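Local atomic coordinates of putative MAR1 (PDB entry 1X9G), a protein that is of unknown function but belongs to the isochorismatase superfamily and has been put forward as a putative MAR1 ribonuclease. Residues E170-L173 against L174-T177. Sequence-based numbering, arbitrary orientation.
Sequences ESIL and LQMT
L174 packs back over the preceding turn of helix 169-176, against E170. Its N-H points almost straight at E170 O, with N to O 3.3 Å and an N-H...O angle of 174°. Its side chain folds over the same carbonyl, CG lying 3.4 Å from E170 O. Its methyl CD1 comes to 4.2 Å from E170 CG, a loose apolar touch.

L173 uses its backbone where the helix ends. Its O takes the hydroxyl of T177, the first residue to leave helical geometry, with OG1 to O 2.9 Å. That donor sits above the carbonyl plane, and T177 N adds only a weak bond. The L173 side chain points away from the following turn and packs on helices 39-55 and 185-191.

Q175 reaches back to S171. Chi1 of -81° sets CG beside its own backbone N and against S171 O, and the extended chain beyond CG carries the amide on to S171. NE2 meets S171 OG at 2.9 Å, with OG almost in the amide plane. The bond is bent, at 140°. S171 OG also bonds H118 O of the second subunit, and Q175 OE1 accepts from M13 N. The amide is thus gripped at both ends.

E170 OE2 bonds H118 NE2 of the second subunit. E170-L174, S171-Q175 and L173-T177 are i to i+4 contacts ending a short interface helix after strand 164-167 of the parallel six-stranded alpha/beta isochorismatase fold.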
ATOM      1  N   GLU A 170      16.757 -12.367   5.037  1.00 51.53           N
ATOM      2  CA  GLU A 170      17.393 -12.085   6.321  1.00 52.38           C
ATOM      3  C   GLU A 170      16.328 -11.916   7.385  1.00 52.65           C
ATOM      4  O   GLU A 170      16.422 -12.502   8.429  1.00 52.88           O
ATOM      5  CB  GLU A 170      18.403 -10.929   6.271  1.00 52.25           C
ATOM      6  CG  GLU A 170      18.748 -10.339   7.614  1.00 51.49           C
ATOM      7  CD  GLU A 170      19.956  -9.409   7.566  1.00 53.07           C
ATOM      8  OE1 GLU A 170      20.999  -9.926   7.131  1.00 55.85           O
ATOM      9  OE2 GLU A 170      19.892  -8.196   7.982  1.00 51.18           O
ATOM     10  N   SER A 171      15.264 -11.184   7.097  1.00 53.47           N
ATOM     11  CA  SER A 171      14.165 -11.059   8.072  1.00 52.39           C
ATOM     12  C   SER A 171      13.666 -12.415   8.490  1.00 52.02           C
ATOM     13  O   SER A 171      13.452 -12.656   9.641  1.00 53.19           O
ATOM     14  CB  SER A 171      12.968 -10.333   7.451  1.00 51.81           C
ATOM     15  OG  SER A 171      12.139  -9.817   8.487  1.00 50.64           O
ATOM     16  N   ILE A 172      13.429 -13.286   7.526  1.00 52.34           N
ATOM     17  CA  ILE A 172      12.915 -14.632   7.781  1.00 51.83           C
ATOM     18  C   ILE A 172      13.851 -15.553   8.596  1.00 53.42           C
ATOM     19  O   ILE A 172      13.355 -16.261   9.490  1.00 53.17           O
ATOM     20  CB  ILE A 172      12.517 -15.313   6.447  1.00 52.20           C
ATOM     21  CG1 ILE A 172      11.171 -14.767   5.955  1.00 51.06           C
ATOM     22  CG2 ILE A 172      12.388 -16.840   6.588  1.00 50.38           C
ATOM     23  CD1 ILE A 172      10.820 -15.284   4.506  1.00 50.11           C
ATOM     24  N   LEU A 173      15.168 -15.569   8.307  1.00 53.50           N
ATOM     25  CA  LEU A 173      16.087 -16.372   9.136  1.00 55.50           C
ATOM     26  C   LEU A 173      16.040 -15.955  10.610  1.00 56.25           C
ATOM     27  O   LEU A 173      15.881 -16.787  11.473  1.00 57.69           O
ATOM     28  CB  LEU A 173      17.541 -16.369   8.647  1.00 55.51           C
ATOM     29  CG  LEU A 173      17.967 -16.866   7.262  1.00 56.66           C
ATOM     30  CD1 LEU A 173      19.342 -17.523   7.324  1.00 58.06           C
ATOM     31  CD2 LEU A 173      16.949 -17.784   6.521  1.00 57.11           C
ATOM     32  N   LEU A 174      16.108 -14.658  10.865  1.00 57.04           N
ATOM     33  CA  LEU A 174      15.985 -14.052  12.176  1.00 56.54           C
ATOM     34  C   LEU A 174      14.666 -14.266  12.902  1.00 57.34           C
ATOM     35  O   LEU A 174      14.587 -14.100  14.126  1.00 57.69           O
ATOM     36  CB  LEU A 174      16.203 -12.548  12.011  1.00 55.56           C
ATOM     37  CG  LEU A 174      17.621 -12.158  11.583  1.00 56.60           C
ATOM     38  CD1 LEU A 174      17.862 -10.655  11.710  1.00 57.19           C
ATOM     39  CD2 LEU A 174      18.705 -12.939  12.400  1.00 57.01           C
ATOM     40  N   GLN A 175      13.609 -14.552  12.156  1.00 57.73           N
ATOM     41  CA  GLN A 175      12.294 -14.664  12.749  1.00 57.79           C
ATOM     42  C   GLN A 175      12.146 -16.077  13.288  1.00 59.91           C
ATOM     43  O   GLN A 175      11.469 -16.301  14.290  1.00 60.53           O
ATOM     44  CB  GLN A 175      11.207 -14.375  11.717  1.00 56.28           C
ATOM     45  CG  GLN A 175      10.899 -12.872  11.426  1.00 56.22           C
ATOM     46  CD  GLN A 175       9.982 -12.735  10.212  1.00 56.09           C
ATOM     47  OE1 GLN A 175       8.982 -13.423  10.127  1.00 56.42           O
ATOM     48  NE2 GLN A 175      10.356 -11.909   9.246  1.00 52.97           N
ATOM     49  N   MET A 176      12.768 -17.028  12.613  1.00 61.81           N
ATOM     50  CA  MET A 176      12.764 -18.397  13.043  1.00 65.63           C
ATOM     51  C   MET A 176      13.727 -18.714  14.238  1.00 65.92           C
ATOM     52  O   MET A 176      13.477 -19.667  14.964  1.00 65.79           O
ATOM     53  CB  MET A 176      13.077 -19.297  11.841  1.00 65.26           C
ATOM     54  CG  MET A 176      11.937 -19.439  10.831  1.00 66.51           C
ATOM     55  SD  MET A 176      12.429 -20.215   9.242  1.00 68.22           S
ATOM     56  CE  MET A 176      11.807 -21.893   9.499  1.00 66.89           C
ATOM     57  N   THR A 177      14.807 -17.945  14.424  1.00 67.27           N
ATOM     58  CA  THR A 177      15.727 -18.135  15.569  1.00 69.26           C
ATOM     59  C   THR A 177      15.595 -17.045  16.592  1.00 71.13           C
ATOM     60  O   THR A 177      16.475 -16.207  16.671  1.00 73.85           O
ATOM     61  CB  THR A 177      17.237 -18.049  15.168  1.00 69.85           C
ATOM     62  OG1 THR A 177      17.400 -17.349  13.936  1.00 68.21           O
ATOM     63  CG2 THR A 177      17.865 -19.439  15.053  1.00 71.90           C
TER